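PDB 3MZ2: glycerophosphoryl diester phosphodiesterase from Parabacteroides distasonis, which probably hydrolyses glycerophosphodiesters, using a TIM-barrel fold. Local coordinates for residues Thr214-Val217 against Arg218-Asp222; Tyr252-Ile255 against Ile256-Val260; Arg267-Glu270 against Val271-Ile275. One frame throughout, in Å; residues are numbered along the deposited sequence. Where two conformers were deposited one is given.

Contact 1 of 3, residues Thr214-Val217 against Arg218-Asp222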
ATOM      1  N   THR A 214      22.641   9.023   5.488  1.00 17.15           N
ATOM      2  CA  THR A 214      22.790   9.973   6.602  1.00 18.07           C
ATOM      3  C   THR A 214      23.649   9.252   7.625  1.00 17.88           C
ATOM      4  O   THR A 214      23.790   8.007   7.541  1.00 16.40           O
ATOM      5  CB  THR A 214      21.439  10.277   7.223  1.00 18.89           C
ATOM      6  OG1 THR A 214      20.926   9.102   7.852  1.00 19.69           O
ATOM      7  CG2 THR A 214      20.427  10.694   6.149  1.00 20.43           C
ATOM      8  N   PRO A 215      24.239   9.989   8.584  1.00 17.52           N
ATOM      9  CA  PRO A 215      24.955   9.297   9.674  1.00 18.07           C
ATOM     10  C   PRO A 215      24.093   8.224  10.392  1.00 18.86           C
ATOM     11  O   PRO A 215      24.619   7.122  10.737  1.00 17.39           O
ATOM     12  CB  PRO A 215      25.351  10.457  10.612  1.00 18.60           C
ATOM     13  CG  PRO A 215      25.562  11.642   9.587  1.00 19.39           C
ATOM     14  CD  PRO A 215      24.416  11.465   8.643  1.00 18.95           C
ATOM     15  N   GLU A 216      22.804   8.486  10.608  1.00 18.99           N
ATOM     16  CA  GLU A 216      21.904   7.503  11.238  0.50 19.15           C
ATOM     17  C   GLU A 216      21.797   6.229  10.399  1.00 18.40           C
ATOM     18  O   GLU A 216      21.820   5.095  10.919  1.00 17.71           O
ATOM     19  CB  GLU A 216      20.482   8.068  11.407  0.50 20.24           C
ATOM     20  CG  GLU A 216      19.466   7.078  12.072  0.50 21.71           C
ATOM     21  CD  GLU A 216      18.126   6.956  11.313  0.50 25.76           C
ATOM     22  OE1 GLU A 216      17.407   7.981  11.215  0.50 26.73           O
ATOM     23  OE2 GLU A 216      17.793   5.835  10.814  0.50 20.96           O
ATOM     24  N   VAL A 217      21.627   6.414   9.087  1.00 17.23           N
ATOM     25  CA  VAL A 217      21.480   5.273   8.184  1.00 17.58           C
ATOM     26  C   VAL A 217      22.812   4.540   8.071  1.00 16.46           C
ATOM     27  O   VAL A 217      22.852   3.290   8.029  1.00 14.99           O
ATOM     28  CB  VAL A 217      20.999   5.716   6.800  1.00 17.51           C
ATOM     29  CG1 VAL A 217      21.169   4.627   5.745  1.00 17.53           C
ATOM     30  CG2 VAL A 217      19.530   6.204   6.885  1.00 19.39           C
ATOM     31  N   ARG A 218      23.930   5.275   8.087  1.00 15.24           N
ATOM     32  CA  ARG A 218      25.234   4.595   8.171  1.00 15.82           C
ATOM     33  C   ARG A 218      25.413   3.669   9.409  1.00 15.77           C
ATOM     34  O   ARG A 218      26.026   2.605   9.316  1.00 14.74           O
ATOM     35  CB  ARG A 218      26.404   5.592   8.061  1.00 17.41           C
ATOM     36  CG  ARG A 218      26.530   6.194   6.671  1.00 23.57           C
ATOM     37  CD  ARG A 218      27.780   7.074   6.473  1.00 31.68           C
ATOM     38  NE  ARG A 218      28.965   6.283   6.091  1.00 39.09           N
ATOM     39  CZ  ARG A 218      29.842   5.726   6.937  1.00 45.32           C
ATOM     40  NH1 ARG A 218      29.715   5.853   8.259  1.00 47.34           N
ATOM     41  NH2 ARG A 218      30.867   5.012   6.460  1.00 47.04           N
ATOM     42  N   GLU A 219      24.905   4.087  10.544  1.00 16.50           N
ATOM     43  CA  GLU A 219      24.926   3.301  11.757  1.00 17.57           C
ATOM     44  C   GLU A 219      24.096   2.030  11.547  1.00 16.86           C
ATOM     45  O   GLU A 219      24.525   0.952  11.920  1.00 16.79           O
ATOM     46  CB  GLU A 219      24.392   4.144  12.914  1.00 18.87           C
ATOM     47  CG  GLU A 219      24.629   3.582  14.317  1.00 22.58           C
ATOM     48  CD  GLU A 219      23.723   2.416  14.645  1.00 28.09           C
ATOM     49  OE1 GLU A 219      22.506   2.457  14.293  1.00 31.67           O
ATOM     50  OE2 GLU A 219      24.239   1.467  15.298  1.00 32.32           O
ATOM     51  N   VAL A 220      22.918   2.158  10.949  1.00 15.53           N
ATOM     52  CA  VAL A 220      22.095   0.974  10.632  1.00 15.01           C
ATOM     53  C   VAL A 220      22.838   0.035   9.689  1.00 15.66           C
ATOM     54  O   VAL A 220      22.830  -1.182   9.879  1.00 13.96           O
ATOM     55  CB  VAL A 220      20.725   1.383  10.096  1.00 15.32           C
ATOM     56  CG1 VAL A 220      19.912   0.172   9.618  1.00 16.24           C
ATOM     57  CG2 VAL A 220      19.949   2.186  11.174  1.00 17.51           C
ATOM     58  N   ILE A 221      23.522   0.595   8.688  1.00 13.19           N
ATOM     59  CA  ILE A 221      24.259  -0.234   7.743  1.00 12.56           C
ATOM     60  C   ILE A 221      25.361  -1.015   8.437  1.00 13.07           C
ATOM     61  O   ILE A 221      25.554  -2.203   8.145  1.00 13.06           O
ATOM     62  CB  ILE A 221      24.844   0.632   6.583  1.00 13.46           C
ATOM     63  CG1 ILE A 221      23.732   1.158   5.668  1.00 12.70           C
ATOM     64  CG2 ILE A 221      25.850  -0.154   5.816  1.00 15.25           C
ATOM     65  CD1 ILE A 221      24.197   2.330   4.791  1.00 13.76           C
ATOM     66  N   ASP A 222      26.080  -0.360   9.362  1.00 14.38           N
ATOM     67  CA  ASP A 222      27.117  -1.036  10.173  1.00 15.84           C
ATOM     68  C   ASP A 222      26.521  -2.184  11.010  1.00 15.94           C
ATOM     69  O   ASP A 222      27.072  -3.299  11.017  1.00 14.39           O
ATOM     70  CB  ASP A 222      27.830  -0.023  11.067  1.00 17.56           C
ATOM     71  CG  ASP A 222      28.849   0.839  10.313  1.00 20.97           C
ATOM     72  OD1 ASP A 222      29.218   0.502   9.172  1.00 24.77           O
ATOM     73  OD2 ASP A 222      29.301   1.852  10.922  1.00 25.50           O
TER
HETATM   74  O   HOH W   1      20.885   4.547  13.849  1.00 23.97           O
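The N-terminal turns of helix 215-226 make this contact, with Thr214 as N-cap and the backbone of Thr214-Val217 receiving the amides of Arg218-Ile221. Four i to i+4 bonds join the two halves: Arg218 N to Thr214 O at 2.8 Å (N-H...O 166°), then Glu219 N to Pro215 O, Val220 N to Glu216 O and Ile221 N to Val217 O. Thr214 is used twice. Besides its carbonyl, its OG1 accepts from Val217 N at 3.0 Å, an N-H of the first turn that has no earlier helical carbonyl to bind. Pro215, at the first position of the helix, has no amide hydrogen to leave without a partner.

In the fold this helix is the crossover of the beta-alpha-beta unit made with strands 205-210 and 231-234 of the barrel. Val217 and Ile221, one turn apart, are both buried. CG1 of Val217, anti to the backbone N (chi1 166°), meets CD1 of Ile221 at 3.9 Å, and the two side chains cross obliquely. CG1 of Ile221 also lies 3.3 Å from Val217 O, beside the carbonyl that its own amide binds. Beyond the pair, Ile221 touches Val260.

The exposed side is polar. A water donates both to Glu216 O, at 3.1 Å, and to Glu219 OE1, at 2.7 Å, so Glu216 O accepts a second hydrogen bond besides that from Val220 N. Glu219 reaches this water because its chain bends at chi2 (-74°). Arg218 packs its CG 3.4 Å from Thr214 O, while its side chain touches Ile213 and Gln258.

Contact 2 of 3, residues Tyr252-Ile255 against Ile256-Val260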
ATOM      1  N   TYR A 252      26.066   8.003  -7.854  1.00 12.28           N
ATOM      2  CA  TYR A 252      26.095   6.556  -7.738  1.00 12.66           C
ATOM      3  C   TYR A 252      27.428   6.077  -7.164  1.00 12.64           C
ATOM      4  O   TYR A 252      27.467   5.216  -6.298  1.00 12.33           O
ATOM      5  CB  TYR A 252      25.822   5.887  -9.092  1.00 11.81           C
ATOM      6  CG  TYR A 252      24.491   6.268  -9.741  1.00 13.76           C
ATOM      7  CD1 TYR A 252      23.315   6.344  -9.004  1.00 14.41           C
ATOM      8  CD2 TYR A 252      24.427   6.504 -11.111  1.00 11.31           C
ATOM      9  CE1 TYR A 252      22.107   6.683  -9.602  1.00 13.84           C
ATOM     10  CE2 TYR A 252      23.224   6.853 -11.729  1.00 14.65           C
ATOM     11  CZ  TYR A 252      22.066   6.932 -10.973  1.00 11.98           C
ATOM     12  OH  TYR A 252      20.888   7.270 -11.594  1.00 13.81           O
ATOM     13  N   ARG A 253      28.525   6.652  -7.636  1.00 13.18           N
ATOM     14  CA  ARG A 253      29.830   6.342  -7.026  1.00 14.12           C
ATOM     15  C   ARG A 253      29.934   6.704  -5.554  1.00 14.50           C
ATOM     16  O   ARG A 253      30.457   5.929  -4.764  1.00 13.40           O
ATOM     17  CB  ARG A 253      30.976   6.969  -7.868  1.00 13.96           C
ATOM     18  CG  ARG A 253      31.217   6.264  -9.192  1.00 15.15           C
ATOM     19  CD  ARG A 253      32.422   6.840  -9.886  1.00 15.73           C
ATOM     20  NE  ARG A 253      32.274   8.234 -10.313  1.00 14.02           N
ATOM     21  CZ  ARG A 253      31.798   8.627 -11.504  1.00 17.29           C
ATOM     22  NH1 ARG A 253      31.405   7.713 -12.436  1.00 15.81           N
ATOM     23  NH2 ARG A 253      31.726   9.932 -11.769  1.00 16.06           N
HETATM   24  N   MSE A 254      29.406   7.861  -5.164  1.00 14.20           N
HETATM   25  CA  MSE A 254      29.451   8.292  -3.763  1.00 16.60           C
HETATM   26  C   MSE A 254      28.723   7.265  -2.878  1.00 15.04           C
HETATM   27  O   MSE A 254      29.206   6.897  -1.807  1.00 14.37           O
HETATM   28  CB  MSE A 254      28.847   9.689  -3.634  1.00 17.36           C
HETATM   29  CG  MSE A 254      28.737  10.177  -2.241  1.00 24.32           C
HETATM   30 SE   MSE A 254      28.766  12.153  -2.188  0.75 38.28          SE
HETATM   31  CE  MSE A 254      27.209  12.549  -3.370  1.00 37.81           C
ATOM     32  N   ILE A 255      27.592   6.736  -3.363  1.00 13.70           N
ATOM     33  CA  ILE A 255      26.841   5.747  -2.604  1.00 13.65           C
ATOM     34  C   ILE A 255      27.699   4.517  -2.338  1.00 13.94           C
ATOM     35  O   ILE A 255      27.763   4.042  -1.199  1.00 13.92           O
ATOM     36  CB  ILE A 255      25.519   5.353  -3.265  1.00 12.79           C
ATOM     37  CG1 ILE A 255      24.564   6.554  -3.213  1.00 14.30           C
ATOM     38  CG2 ILE A 255      24.931   4.131  -2.558  1.00 13.67           C
ATOM     39  CD1 ILE A 255      23.439   6.529  -4.255  1.00 14.42           C
ATOM     40  N   ILE A 256      28.403   4.022  -3.360  1.00 13.85           N
ATOM     41  CA  ILE A 256      29.263   2.857  -3.184  1.00 15.36           C
ATOM     42  C   ILE A 256      30.452   3.199  -2.220  1.00 15.66           C
ATOM     43  O   ILE A 256      30.795   2.430  -1.314  1.00 16.60           O
ATOM     44  CB  ILE A 256      29.746   2.295  -4.547  1.00 15.44           C
ATOM     45  CG1 ILE A 256      28.543   1.830  -5.406  1.00 15.71           C
ATOM     46  CG2 ILE A 256      30.726   1.141  -4.365  1.00 15.68           C
ATOM     47  CD1 ILE A 256      27.587   0.828  -4.697  1.00 14.94           C
ATOM     48  N   ARG A 257      31.006   4.392  -2.368  1.00 16.90           N
ATOM     49  CA  ARG A 257      32.145   4.799  -1.541  1.00 18.24           C
ATOM     50  C   ARG A 257      31.747   4.877  -0.052  1.00 19.15           C
ATOM     51  O   ARG A 257      32.628   4.708   0.829  1.00 19.51           O
ATOM     52  CB  ARG A 257      32.689   6.153  -2.005  1.00 18.53           C
ATOM     53  CG  ARG A 257      33.433   6.153  -3.326  1.00 21.25           C
ATOM     54  CD  ARG A 257      34.091   7.542  -3.526  1.00 25.11           C
ATOM     55  NE  ARG A 257      34.577   7.717  -4.905  1.00 26.55           N
ATOM     56  CZ  ARG A 257      34.034   8.518  -5.841  1.00 25.82           C
ATOM     57  NH1 ARG A 257      32.966   9.291  -5.586  1.00 26.04           N
ATOM     58  NH2 ARG A 257      34.580   8.552  -7.058  1.00 23.87           N
ATOM     59  N   GLN A 258      30.460   5.136   0.212  1.00 18.87           N
ATOM     60  CA  GLN A 258      29.924   5.215   1.578  0.50 20.21           C
ATOM     61  C   GLN A 258      29.678   3.837   2.216  1.00 19.78           C
ATOM     62  O   GLN A 258      29.311   3.739   3.407  1.00 21.81           O
ATOM     63  CB  GLN A 258      28.615   6.018   1.630  0.50 20.53           C
ATOM     64  CG  GLN A 258      28.675   7.507   1.245  0.50 23.35           C
ATOM     65  CD  GLN A 258      29.563   8.336   2.153  0.50 27.34           C
ATOM     66  OE1 GLN A 258      30.503   7.820   2.764  0.50 30.27           O
ATOM     67  NE2 GLN A 258      29.284   9.640   2.230  0.50 28.23           N
ATOM     68  N   GLY A 259      29.847   2.770   1.445  1.00 18.00           N
ATOM     69  CA  GLY A 259      29.798   1.380   1.980  1.00 17.68           C
ATOM     70  C   GLY A 259      28.520   0.625   1.654  1.00 16.80           C
ATOM     71  O   GLY A 259      28.332  -0.531   2.086  1.00 19.02           O
ATOM     72  N   VAL A 260      27.643   1.280   0.907  1.00 14.40           N
ATOM     73  CA  VAL A 260      26.367   0.677   0.476  1.00 13.09           C
ATOM     74  C   VAL A 260      26.657  -0.414  -0.571  1.00 13.65           C
ATOM     75  O   VAL A 260      27.601  -0.316  -1.407  1.00 13.78           O
ATOM     76  CB  VAL A 260      25.437   1.744  -0.077  1.00 12.30           C
ATOM     77  CG1 VAL A 260      24.226   1.105  -0.782  1.00 12.07           C
ATOM     78  CG2 VAL A 260      24.965   2.713   1.051  1.00 14.47           C
TER
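Arg253 and Arg257, one turn apart near the C-terminal end of helix 245-257, run side by side and point the same way. Arg257 can be followed outward. Its CB lies 3.6 Å from Arg253 O, and CG, anti to the carbonyl carbon (chi1 -72°), comes to 3.3 Å from that same oxygen, which also accepts the Arg257 amide. The chain then runs extended to NE and brings the guanidinium over Arg253: CB of Arg253 lies above one face, displaced from its centre, with NH1 of Arg257 3.8 Å from it. NH2 ends 4.0 Å from Arg253 NE, near the edge of that guanidinium, and the two planes are 64° apart. Two like charges this close probably repel somewhat, but Arg253 NH1 is hydrogen-bonded to Ala274 O, which helps to hold that guanidinium in place.

The helix closes with a Schellman motif. Gly259 has positive phi (105°), and two bonds run back into the last turn: Gly259 N to Ile256 O at 2.9 Å, and a weak one from Val260 N to Ile255 O. The reversal carries Val260 back over Ile255, whose CG2 meets Val260 CB at 3.5 Å, a close carbon-carbon approach, so the packing is tight here.

This apolar pair faces the barrel sheet: both Ile255 and Val260 touch Ile233 of strand 231-234, and Ile255 and Ile256 also rest on Ile263 of strand 262-265. Tyr252, whose OH is hydrogen-bonded to Asp240, packs against helix 268-275 through Val271, Ala274 and Ile275, so helix 245-257 lies on strands 231-234 and 262-265, with helix 268-275 beside it.

Contact 3 of 3, residues Arg267-Glu270 against Val271-Ile275. With SO4 (sulfate ion), chain F.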
ATOM      1  N   ARG A 267      17.543   3.800 -13.433  1.00 11.75           N
ATOM      2  CA  ARG A 267      18.571   3.941 -14.435  1.00 12.38           C
ATOM      3  C   ARG A 267      19.719   2.952 -14.229  1.00 13.16           C
ATOM      4  O   ARG A 267      20.863   3.355 -14.146  1.00 12.66           O
ATOM      5  CB  ARG A 267      19.126   5.359 -14.408  1.00 12.54           C
ATOM      6  CG  ARG A 267      18.102   6.481 -14.560  1.00 14.37           C
ATOM      7  CD  ARG A 267      18.802   7.831 -14.418  1.00 15.60           C
ATOM      8  NE  ARG A 267      17.872   8.961 -14.493  1.00 15.96           N
ATOM      9  CZ  ARG A 267      17.445   9.531 -15.623  1.00 18.81           C
ATOM     10  NH1 ARG A 267      17.868   9.095 -16.799  1.00 21.26           N
ATOM     11  NH2 ARG A 267      16.607  10.568 -15.575  1.00 23.78           N
ATOM     12  N   PRO A 268      19.405   1.649 -14.151  1.00 12.50           N
ATOM     13  CA  PRO A 268      20.451   0.663 -13.808  1.00 11.81           C
ATOM     14  C   PRO A 268      21.672   0.618 -14.739  1.00 12.94           C
ATOM     15  O   PRO A 268      22.777   0.254 -14.316  1.00 13.68           O
ATOM     16  CB  PRO A 268      19.692  -0.659 -13.847  1.00 10.97           C
ATOM     17  CG  PRO A 268      18.509  -0.394 -14.770  1.00 10.90           C
ATOM     18  CD  PRO A 268      18.112   0.999 -14.461  1.00 11.97           C
ATOM     19  N   ILE A 269      21.467   0.924 -16.022  1.00 13.21           N
ATOM     20  CA  ILE A 269      22.553   0.952 -17.007  1.00 14.84           C
ATOM     21  C   ILE A 269      23.463   2.118 -16.701  1.00 14.50           C
ATOM     22  O   ILE A 269      24.691   1.997 -16.729  1.00 14.36           O
ATOM     23  CB  ILE A 269      22.061   0.975 -18.459  1.00 15.70           C
ATOM     24  CG1 ILE A 269      21.184  -0.260 -18.745  1.00 15.57           C
ATOM     25  CG2 ILE A 269      23.313   1.009 -19.450  1.00 16.10           C
ATOM     26  CD1 ILE A 269      20.394  -0.135 -20.017  1.00 15.83           C
ATOM     27  N   GLU A 270      22.886   3.260 -16.329  1.00 14.41           N
ATOM     28  CA  GLU A 270      23.734   4.395 -15.948  1.00 14.04           C
ATOM     29  C   GLU A 270      24.502   4.069 -14.679  1.00 12.94           C
ATOM     30  O   GLU A 270      25.684   4.459 -14.529  1.00 13.37           O
ATOM     31  CB  GLU A 270      22.907   5.659 -15.725  1.00 13.61           C
ATOM     32  CG  GLU A 270      22.387   6.292 -16.954  1.00 15.63           C
ATOM     33  CD  GLU A 270      21.786   7.679 -16.679  1.00 19.97           C
ATOM     34  OE1 GLU A 270      22.295   8.425 -15.833  1.00 18.54           O
ATOM     35  OE2 GLU A 270      20.776   8.003 -17.312  1.00 26.26           O
ATOM     36  N   VAL A 271      23.839   3.388 -13.732  1.00 12.29           N
ATOM     37  CA  VAL A 271      24.492   2.985 -12.497  1.00 12.77           C
ATOM     38  C   VAL A 271      25.696   2.090 -12.839  1.00 13.58           C
ATOM     39  O   VAL A 271      26.809   2.322 -12.349  1.00 13.72           O
ATOM     40  CB  VAL A 271      23.559   2.284 -11.498  1.00 12.48           C
ATOM     41  CG1 VAL A 271      24.353   1.865 -10.255  1.00 11.03           C
ATOM     42  CG2 VAL A 271      22.466   3.228 -11.074  1.00  9.77           C
ATOM     43  N   ALA A 272      25.466   1.121 -13.715  1.00 13.77           N
ATOM     44  CA  ALA A 272      26.533   0.204 -14.135  1.00 14.44           C
ATOM     45  C   ALA A 272      27.699   0.930 -14.745  1.00 15.04           C
ATOM     46  O   ALA A 272      28.844   0.686 -14.397  1.00 16.22           O
ATOM     47  CB  ALA A 272      25.996  -0.828 -15.137  1.00 14.80           C
ATOM     48  N   GLU A 273      27.435   1.829 -15.698  1.00 14.60           N
ATOM     49  CA  GLU A 273      28.513   2.612 -16.304  1.00 16.18           C
ATOM     50  C   GLU A 273      29.262   3.465 -15.282  1.00 15.26           C
ATOM     51  O   GLU A 273      30.500   3.557 -15.339  1.00 15.37           O
ATOM     52  CB  GLU A 273      27.976   3.436 -17.497  1.00 17.85           C
ATOM     53  CG  GLU A 273      27.485   2.469 -18.576  1.00 23.20           C
ATOM     54  CD  GLU A 273      27.019   3.077 -19.877  1.00 32.70           C
ATOM     55  OE1 GLU A 273      27.142   4.317 -20.039  1.00 39.59           O
ATOM     56  OE2 GLU A 273      26.549   2.269 -20.750  1.00 36.31           O
ATOM     57  N   ALA A 274      28.525   4.065 -14.335  1.00 13.53           N
ATOM     58  CA  ALA A 274      29.154   4.959 -13.345  1.00 14.29           C
ATOM     59  C   ALA A 274      30.077   4.220 -12.373  1.00 13.87           C
ATOM     60  O   ALA A 274      31.136   4.743 -12.017  1.00 13.85           O
ATOM     61  CB  ALA A 274      28.076   5.698 -12.537  1.00 14.77           C
ATOM     62  N   ILE A 275      29.676   3.020 -11.948  1.00 13.73           N
ATOM     63  CA  ILE A 275      30.386   2.268 -10.914  1.00 14.01           C
ATOM     64  C   ILE A 275      31.287   1.172 -11.452  1.00 15.22           C
ATOM     65  O   ILE A 275      31.906   0.478 -10.664  1.00 14.47           O
ATOM     66  CB  ILE A 275      29.477   1.738  -9.814  1.00 13.80           C
ATOM     67  CG1 ILE A 275      28.669   0.473 -10.222  1.00 12.63           C
ATOM     68  CG2 ILE A 275      28.523   2.882  -9.317  1.00 13.66           C
ATOM     69  CD1 ILE A 275      27.836  -0.049  -9.131  1.00 15.67           C
TER
HETATM   70  S   SO4 F   8      13.475  12.037 -14.070  1.00 69.78           S
HETATM   71  O1  SO4 F   8      13.471  12.211 -15.524  1.00 70.21           O
HETATM   72  O2  SO4 F   8      14.813  11.647 -13.621  1.00 69.41           O
HETATM   73  O3  SO4 F   8      13.091  13.291 -13.422  1.00 70.26           O
HETATM   74  O4  SO4 F   8      12.494  11.014 -13.706  1.00 70.19           O
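Four i to i+4 backbone bonds carry the turn from Arg267-Glu270 into Val271-Ile275: Val271 N to Arg267 O, Ala272 N to Pro268 O, Glu273 N to Ile269 O and Ala274 N to Glu270 O, all of 2.9 to 3.0 Å, the third nearly straight (N-H...O 172°). Helix 268-275 starts here, directly after barrel strand 262-265, with Arg267 as N-cap residue and Pro268 at its first position.

Over the first turn the side chains pack against backbone oxygens: Val271 CG2 is 3.5 Å from Arg267 O, and Ala272 CB is equally near Pro268 O. Ile269 and Glu273 lie alongside each other and point the same way, with Ile269 CG2 3.7 Å from Glu273 OE2; both touch Tyr59 of helix 50-59. On the sheet side, Pro268, Val271 and Ala272 rest on Ile34 of strand 33-36.

Arg267 sets CG anti to the carbonyl carbon (chi1 -55°) and then runs extended to NE, which carries its guanidinium out beyond the first turn. NH1 gives a salt bridge to Glu270 OE2 at 3.1 Å, meeting the carboxylate on its syn side but 30° out of its plane. The other oxygen, Glu270 OE1, forms a salt bridge with Arg248, and Arg267 NE is hydrogen-bonded to Asp240 O, so the guanidinium is fixed from more than one direction. A leucine in place of Arg267 would probably leave Glu270 OE2 without this charged partner and Asp240 O without its N-H donor. A sulfate, probably from the crystallisation liquor and also bound by Lys241, completes the set: its O2 lies at the edge of the guanidinium, in its plane, 2.9 Å from Arg267 NH2.

Overall arrangement
Along the chain the contacts come one after another, contact 1 on helix 215-226, contact 2 on helix 245-257 and contact 3 on helix 268-275. Strands 231-234 and 262-265 intervene, and these pair in parallel within the barrel sheet, so three successive helices cover neighbouring parts of it. Contact 2 is the middle member: its centre is 13 Å from each of the others, which are 24 Å apart and do not touch. It meets contact 1 through Ile221 CD1 and Val260 CG2, 3.8 Å apart, and contact 3 through Tyr252 and Arg253. Such side-by-side packing of helices belongs to the outer layer of a TIM barrel.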